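Local coordinates for protein 6-phosphogluconolactonase (Shewanella baltica, PDB 3NWP) that probably hydrolyses 6-phosphogluconolactone to 6-phosphogluconate, the second step of the oxidative pentose phosphate pathway, at residues R86-E90 and H91-N95; T166-T169 and T170-H173; A182-S186 and R187-L191. One frame throughout, in Å; residues are numbered along the deposited sequence.

Overall arrangement
Three local contacts illustrate how a chain changes direction where one secondary-structure element gives way to the next in a Rossmann-like alpha/beta fold. Interaction 3 is the buried one, about 8 Å from the centre of the chain, where helix 180-184 gives way to strand 189-194 of the main sheet. Interaction 1, partly buried, ends helix 84-91, and interaction 2 is a surface loop joining strands 163-166 and 175-178. They share no segment, and their nearest atoms stay about 10 Å or more apart; interactions 1 and 2 both lie across the chain's centre from interaction 3. Backbone carbonyls dominate interaction 1, a water and a proline govern interaction 2, and aliphatic packing around one hydroxyl marks interaction 3.

Interaction 1 (R86-E90 and H91-N95); sequences RLVRE and HLLQN
The C-terminal end of helix 84-91 is finished off by side chain and backbone together, as Gln94 reaches back to the carbonyl of Arg89. Its NE2 donates to Arg89 O at 2.9 Å, in the carbonyl plane and with Arg89 O near the amide's own plane, because the chain bends at chi2 (-68°) and turns the amide back over the last turn. A water takes part as well, donating to both Arg89 O and Leu93 O. Two residues earlier, Leu87 O accepts from His91 N at 3.0 Å, and Val88 O then receives two donors, Leu92 N at 2.9 Å and Leu93 N at 3.1 Å. In this Rossmann-like fold the helix end and the residues that follow it pack on helix 50-58 through His91 and Leu92, and on strand 66-74 through Val88, Leu92 and Leu93. Leu93, the centre of an inverse gamma turn, leads the chain out of the helix. Val88 CG1 lies alongside Leu92 CD2 at 4.1 Å, while Leu93 CD1 touches the aliphatic CG of Arg89, whose guanidinium pairs with Glu85. With an alanine here in place of Gln94, Arg89 O would probably lose its side-chain donor, and the end of the helix this tie across the turn. Over one face of the His91 ring sits Glu90 CB, 4.2 Å from the centroid, a CH-pi contact; in the conformer described here the Glu90 carboxylate forms a salt bridge with Arg86 NH1.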
loop_
_atom_site.group_PDB
_atom_site.type_symbol
_atom_site.label_atom_id
_atom_site.label_comp_id
_atom_site.label_asym_id
_atom_site.label_seq_id
_atom_site.Cartn_x
_atom_site.Cartn_y
_atom_site.Cartn_z
ATOM N N ARG A 86 9.765 -9.319 -3.976
ATOM C CA ARG A 86 9.840 -10.768 -3.967
ATOM C C ARG A 86 8.512 -11.418 -3.534
ATOM O O ARG A 86 8.053 -12.373 -4.172
ATOM C CB ARG A 86 10.930 -11.218 -3.036
ATOM C CG ARG A 86 11.023 -12.755 -2.891
ATOM C CD ARG A 86 12.048 -13.214 -1.854
ATOM N NE ARG A 86 11.672 -12.919 -0.451
ATOM C CZ ARG A 86 10.832 -13.641 0.294
ATOM N NH1 ARG A 86 10.190 -14.686 -0.214
ATOM N NH2 ARG A 86 10.602 -13.303 1.548
ATOM N N LEU A 87 7.905 -10.885 -2.466
ATOM C CA LEU A 87 6.623 -11.413 -1.987
ATOM C C LEU A 87 5.506 -11.232 -3.024
ATOM O O LEU A 87 4.694 -12.150 -3.251
ATOM C CB LEU A 87 6.226 -10.765 -0.644
ATOM C CG LEU A 87 7.050 -11.082 0.593
ATOM C CD1 LEU A 87 6.456 -10.270 1.762
ATOM C CD2 LEU A 87 7.050 -12.559 0.916
ATOM N N VAL A 88 5.449 -10.077 -3.683
ATOM C CA VAL A 88 4.451 -9.788 -4.685
ATOM C C VAL A 88 4.628 -10.741 -5.892
ATOM O O VAL A 88 3.652 -11.308 -6.423
ATOM C CB VAL A 88 4.460 -8.284 -5.078
ATOM C CG1 VAL A 88 3.582 -8.064 -6.301
ATOM C CG2 VAL A 88 4.024 -7.455 -3.867
ATOM N N ARG A 89 5.868 -10.958 -6.303
ATOM C CA ARG A 89 6.078 -11.826 -7.455
ATOM C C ARG A 89 5.730 -13.275 -7.088
ATOM O O ARG A 89 5.197 -14.006 -7.953
ATOM C CB ARG A 89 7.517 -11.713 -7.952
ATOM C CG ARG A 89 7.847 -10.381 -8.650
ATOM C CD ARG A 89 9.232 -10.388 -9.261
ATOM N NE ARG A 89 9.565 -9.136 -9.910
ATOM C CZ ARG A 89 9.104 -8.721 -11.075
ATOM N NH1 ARG A 89 8.272 -9.471 -11.815
ATOM N NH2 ARG A 89 9.502 -7.552 -11.533
ATOM N N GLU A 90 6.032 -13.702 -5.878
ATOM C CA GLU A 90 5.760 -15.080 -5.524
ATOM C C GLU A 90 4.279 -15.362 -5.415
ATOM O O GLU A 90 3.812 -16.427 -5.880
ATOM C CB GLU A 90 6.438 -15.504 -4.227
ATOM C CG GLU A 90 7.964 -15.543 -4.314
ATOM C CD GLU A 90 8.659 -16.098 -3.057
ATOM O OE1 GLU A 90 9.885 -15.841 -2.882
ATOM O OE2 GLU A 90 7.985 -16.792 -2.259
ATOM N N HIS A 91 3.539 -14.433 -4.793
ATOM C CA HIS A 91 2.169 -14.685 -4.398
ATOM C C HIS A 91 1.077 -14.010 -5.227
ATOM O O HIS A 91 -0.000 -14.586 -5.353
ATOM C CB HIS A 91 1.961 -14.304 -2.929
ATOM C CG HIS A 91 2.831 -15.069 -1.993
ATOM N ND1 HIS A 91 2.542 -16.367 -1.614
ATOM C CD2 HIS A 91 4.005 -14.752 -1.403
ATOM C CE1 HIS A 91 3.505 -16.809 -0.817
ATOM N NE2 HIS A 91 4.405 -15.852 -0.671
ATOM N N LEU A 92 1.294 -12.780 -5.714
ATOM C CA LEU A 92 0.286 -12.079 -6.499
ATOM C C LEU A 92 0.412 -12.340 -8.014
ATOM O O LEU A 92 -0.583 -12.531 -8.689
ATOM C CB LEU A 92 0.294 -10.566 -6.174
ATOM C CG LEU A 92 -0.709 -9.685 -6.935
ATOM C CD1 LEU A 92 -2.127 -10.143 -6.574
ATOM C CD2 LEU A 92 -0.521 -8.185 -6.534
ATOM N N LEU A 93 1.644 -12.280 -8.537
ATOM C CA LEU A 93 1.864 -12.289 -9.981
ATOM C C LEU A 93 1.946 -13.757 -10.436
ATOM O O LEU A 93 2.994 -14.258 -10.919
ATOM C CB LEU A 93 3.131 -11.547 -10.314
ATOM C CG LEU A 93 3.172 -10.091 -9.899
ATOM C CD1 LEU A 93 4.476 -9.469 -10.454
ATOM C CD2 LEU A 93 1.957 -9.301 -10.450
ATOM N N GLN A 94 0.844 -14.441 -10.184
ATOM C CA GLN A 94 0.707 -15.896 -10.417
ATOM C C GLN A 94 -0.681 -16.125 -11.018
ATOM O O GLN A 94 -1.554 -15.257 -10.984
ATOM C CB GLN A 94 0.824 -16.633 -9.091
ATOM C CG GLN A 94 2.189 -16.484 -8.371
ATOM C CD GLN A 94 3.324 -17.159 -9.109
ATOM O OE1 GLN A 94 3.116 -18.159 -9.795
ATOM N NE2 GLN A 94 4.516 -16.610 -9.011
ATOM N N ASN A 95 -0.931 -17.299 -11.604
ATOM C CA ASN A 95 -2.297 -17.582 -12.060
ATOM C C ASN A 95 -2.797 -16.509 -13.046
ATOM O O ASN A 95 -2.047 -16.158 -13.964
ATOM C CB ASN A 95 -3.197 -17.850 -10.853
ATOM C CG ASN A 95 -2.614 -18.927 -9.948
ATOM O OD1 ASN A 95 -2.233 -20.001 -10.449
ATOM N ND2 ASN A 95 -2.483 -18.652 -8.656
HETATM O O HOH W 1 5.762 -13.936 -10.825
#

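Interaction 2 (T166-T169 and T170-H173); sequences TNPT and TAPH
The backbone turns at Thr169 and Thr170 so that Pro168 and Ala171 come close, their CA atoms 5.5 Å apart, in the loop of the beta-hairpin formed by the antiparallel strands 163-166 and 175-178. Residues 166-169 and 170-173 make no direct hydrogen bond to each other: Pro168 O and Ala171 O, both acceptors, lie 3.4 Å apart. A water lies within bonding distance of both arms, 2.7 Å from Pro168 O, with a weak bond to His173 O; it has more acceptors in reach than protons. Among the side chains, the pyrrolidine ring of Pro168 fills the inside of the bend. Its CB meets the methyl CB of Ala171 at 4.1 Å, its CG approaches Ala171 O, and its CD comes within 3.9 Å of His173 O. At the apex the two threonines cross at a slant. Thr169 places OG1 between its backbone N and carbonyl carbon (chi1 63°), and that hydroxyl is hydrogen-bonded to Cys149 O, tying the turn to a neighbouring loop that Pro168 and Thr170 also touch. On the far arm, Pro172 CB lies over one face of the His173 ring, 3.6 Å above its plane and displaced toward the rim.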
loop_
_atom_site.group_PDB
_atom_site.type_symbol
_atom_site.label_atom_id
_atom_site.label_comp_id
_atom_site.label_asym_id
_atom_site.label_seq_id
_atom_site.Cartn_x
_atom_site.Cartn_y
_atom_site.Cartn_z
ATOM N N THR A 166 13.258 7.052 2.630
ATOM C CA THR A 166 13.156 7.258 4.063
ATOM C C THR A 166 14.047 6.263 4.816
ATOM O O THR A 166 14.359 5.177 4.298
ATOM C CB THR A 166 11.690 7.141 4.640
ATOM O OG1 THR A 166 11.293 5.766 4.625
ATOM C CG2 THR A 166 10.711 8.023 3.837
ATOM N N ASN A 167 14.459 6.637 6.017
ATOM C CA ASN A 167 15.407 5.828 6.805
ATOM C C ASN A 167 14.907 5.699 8.231
ATOM O O ASN A 167 15.260 6.463 9.142
ATOM C CB ASN A 167 16.760 6.558 6.763
ATOM C CG ASN A 167 17.389 6.481 5.394
ATOM O OD1 ASN A 167 17.851 5.425 4.982
ATOM N ND2 ASN A 167 17.314 7.592 4.636
ATOM N N PRO A 168 14.008 4.745 8.467
ATOM C CA PRO A 168 13.590 4.533 9.828
ATOM C C PRO A 168 14.746 4.192 10.758
ATOM O O PRO A 168 15.714 3.523 10.342
ATOM C CB PRO A 168 12.637 3.335 9.718
ATOM C CG PRO A 168 12.936 2.689 8.447
ATOM C CD PRO A 168 13.447 3.757 7.550
ATOM N N THR A 169 14.639 4.696 11.969
ATOM C CA THR A 169 15.582 4.337 13.007
ATOM C C THR A 169 15.134 3.231 13.935
ATOM O O THR A 169 15.936 2.759 14.753
ATOM C CB THR A 169 15.966 5.566 13.843
ATOM O OG1 THR A 169 14.809 6.062 14.500
ATOM C CG2 THR A 169 16.580 6.663 12.923
ATOM N N THR A 170 13.880 2.812 13.801
ATOM C CA THR A 170 13.276 1.754 14.649
ATOM C C THR A 170 12.902 0.495 13.850
ATOM O O THR A 170 12.277 -0.412 14.405
ATOM C CB THR A 170 12.073 2.226 15.424
ATOM O OG1 THR A 170 11.004 2.529 14.545
ATOM C CG2 THR A 170 12.441 3.447 16.315
ATOM N N ALA A 171 13.264 0.472 12.570
ATOM C CA ALA A 171 13.024 -0.660 11.670
ATOM C C ALA A 171 14.198 -0.753 10.706
ATOM O O ALA A 171 14.845 0.260 10.402
ATOM C CB ALA A 171 11.718 -0.461 10.879
ATOM N N PRO A 172 14.504 -1.968 10.233
ATOM C CA PRO A 172 15.647 -2.170 9.355
ATOM C C PRO A 172 15.443 -1.684 7.924
ATOM O O PRO A 172 14.324 -1.602 7.445
ATOM C CB PRO A 172 15.821 -3.698 9.337
ATOM C CG PRO A 172 14.479 -4.226 9.568
ATOM C CD PRO A 172 13.878 -3.258 10.595
ATOM N N HIS A 173 16.570 -1.430 7.285
ATOM C CA HIS A 173 16.719 -1.207 5.824
ATOM C C HIS A 173 16.356 0.226 5.421
ATOM O O HIS A 173 15.361 0.810 5.900
ATOM C CB HIS A 173 15.934 -2.213 4.945
ATOM C CG HIS A 173 16.089 -3.639 5.371
ATOM N ND1 HIS A 173 17.299 -4.299 5.333
ATOM C CD2 HIS A 173 15.198 -4.513 5.889
ATOM C CE1 HIS A 173 17.141 -5.532 5.792
ATOM N NE2 HIS A 173 15.879 -5.686 6.147
HETATM O O HOH W 2 16.472 2.598 7.894
#

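Interaction 3 (A182-S186 and R187-L191); sequences AILNS and RQIYL
Ile189 points its side chain back at the helix it has just left, and three residues of that helix end and turn meet it. With CG1 set beside its own backbone N (chi1 -65°) and an extended second torsion, the chain carries CD1 up to the helix end, where it touches Leu184 CD2 at 3.9 Å, the two side chains crossing at an angle. From the neighbouring helical residue comes Ile183 CG2, 4.3 Å from the same CD1. Beside this cluster lies Ser186, whose OG is 3.6 Å from Ile189 CG1. In the conformer described, the hydroxyl is held between the backbone N and carbonyl carbon (chi1 57°) and donates to Ile183 O at 2.7 Å, in the carbonyl plane. This is the connection from helix 180-184 into strand 189-194, a parallel strand of the central sheet lying between strands 132-135 and 227-232; the inverse gamma turn centred on Asn185 makes the bend. Val133 lies against both Ile183 and Ser186, and Leu135 and Val227 pack on Ile189. Arg187 heads away from this cluster and pairs with Asp131. Gln188 also points away; its NE2 donates to Ile189 O at 3.0 Å, from above the carbonyl plane, with a further, weak bond to Asp228. A polar hydroxyl is thus probably accommodated among aliphatic groups because, in this conformer, its proton is spent on a carbonyl at the end of the helix, leaving the flank of the serine in apolar contact with the isoleucine.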
loop_
_atom_site.group_PDB
_atom_site.type_symbol
_atom_site.label_atom_id
_atom_site.label_comp_id
_atom_site.label_asym_id
_atom_site.label_seq_id
_atom_site.Cartn_x
_atom_site.Cartn_y
_atom_site.Cartn_z
ATOM N N ALA A 182 1.026 11.052 -3.631
ATOM C CA ALA A 182 0.768 9.933 -4.570
ATOM C C ALA A 182 -0.323 9.004 -4.039
ATOM O O ALA A 182 -1.243 8.607 -4.769
ATOM C CB ALA A 182 2.063 9.111 -4.806
ATOM N N ILE A 183 -0.216 8.614 -2.783
ATOM C CA ILE A 183 -1.171 7.630 -2.166
ATOM C C ILE A 183 -2.560 8.218 -2.118
ATOM O O ILE A 183 -3.547 7.495 -2.361
ATOM C CB ILE A 183 -0.673 7.199 -0.772
ATOM C CG1 ILE A 183 0.551 6.306 -0.866
ATOM C CG2 ILE A 183 -1.765 6.532 0.141
ATOM C CD1 ILE A 183 0.350 4.891 -1.504
ATOM N N LEU A 184 -2.691 9.496 -1.770
ATOM C CA LEU A 184 -4.026 10.131 -1.682
ATOM C C LEU A 184 -4.615 10.499 -3.020
ATOM O O LEU A 184 -5.864 10.654 -3.079
ATOM C CB LEU A 184 -3.990 11.335 -0.742
ATOM C CG LEU A 184 -3.762 11.020 0.711
ATOM C CD1 LEU A 184 -3.805 12.339 1.499
ATOM C CD2 LEU A 184 -4.762 9.945 1.330
ATOM N N ASN A 185 -3.810 10.496 -4.085
ATOM C CA ASN A 185 -4.340 10.698 -5.452
ATOM C C ASN A 185 -4.778 9.331 -5.981
ATOM O O ASN A 185 -4.164 8.733 -6.843
ATOM C CB ASN A 185 -3.337 11.358 -6.392
ATOM C CG ASN A 185 -3.984 11.782 -7.718
ATOM O OD1 ASN A 185 -5.193 12.066 -7.773
ATOM N ND2 ASN A 185 -3.207 11.772 -8.762
ATOM N N SER A 186 -5.845 8.875 -5.347
ATOM C CA SER A 186 -6.379 7.555 -5.559
ATOM C C SER A 186 -7.870 7.649 -5.382
ATOM O O SER A 186 -8.416 8.580 -4.777
ATOM C CB SER A 186 -5.798 6.566 -4.555
ATOM O OG SER A 186 -6.034 6.982 -3.232
ATOM N N ARG A 187 -8.523 6.629 -5.919
ATOM C CA ARG A 187 -9.968 6.512 -5.908
ATOM C C ARG A 187 -10.504 5.748 -4.691
ATOM O O ARG A 187 -11.594 6.090 -4.156
ATOM C CB ARG A 187 -10.447 5.837 -7.218
ATOM C CG ARG A 187 -9.937 6.522 -8.502
ATOM C CD ARG A 187 -10.611 5.931 -9.783
ATOM N NE ARG A 187 -9.901 6.383 -10.967
ATOM C CZ ARG A 187 -10.142 7.529 -11.612
ATOM N NH1 ARG A 187 -11.100 8.350 -11.215
ATOM N NH2 ARG A 187 -9.376 7.861 -12.653
ATOM N N GLN A 188 -9.733 4.749 -4.225
ATOM C CA GLN A 188 -10.148 3.901 -3.120
ATOM C C GLN A 188 -8.902 3.395 -2.395
ATOM O O GLN A 188 -7.965 2.922 -3.057
ATOM C CB GLN A 188 -10.935 2.730 -3.609
ATOM C CG GLN A 188 -11.252 1.675 -2.522
ATOM C CD GLN A 188 -12.413 2.085 -1.643
ATOM O OE1 GLN A 188 -13.541 2.309 -2.166
ATOM N NE2 GLN A 188 -12.184 2.255 -0.334
ATOM N N ILE A 189 -8.891 3.535 -1.056
ATOM C CA ILE A 189 -7.869 2.926 -0.236
ATOM C C ILE A 189 -8.508 1.900 0.670
ATOM O O ILE A 189 -9.622 2.093 1.213
ATOM C CB ILE A 189 -7.214 4.052 0.639
ATOM C CG1 ILE A 189 -6.493 5.052 -0.253
ATOM C CG2 ILE A 189 -6.296 3.422 1.688
ATOM C CD1 ILE A 189 -6.007 6.308 0.473
ATOM N N TYR A 190 -7.812 0.762 0.846
ATOM C CA TYR A 190 -8.165 -0.276 1.825
ATOM C C TYR A 190 -7.079 -0.362 2.853
ATOM O O TYR A 190 -5.906 -0.274 2.474
ATOM C CB TYR A 190 -8.305 -1.629 1.134
ATOM C CG TYR A 190 -9.478 -1.683 0.212
ATOM C CD1 TYR A 190 -10.751 -1.824 0.707
ATOM C CD2 TYR A 190 -9.335 -1.598 -1.165
ATOM C CE1 TYR A 190 -11.857 -1.790 -0.147
ATOM C CE2 TYR A 190 -10.418 -1.642 -2.031
ATOM C CZ TYR A 190 -11.692 -1.758 -1.502
ATOM O OH TYR A 190 -12.791 -1.750 -2.350
ATOM N N LEU A 191 -7.424 -0.408 4.130
ATOM C CA LEU A 191 -6.464 -0.684 5.170
ATOM C C LEU A 191 -6.760 -2.074 5.725
ATOM O O LEU A 191 -7.848 -2.292 6.280
ATOM C CB LEU A 191 -6.581 0.348 6.286
ATOM C CG LEU A 191 -5.633 0.178 7.446
ATOM C CD1 LEU A 191 -4.129 0.217 6.998
ATOM C CD2 LEU A 191 -5.892 1.240 8.524
#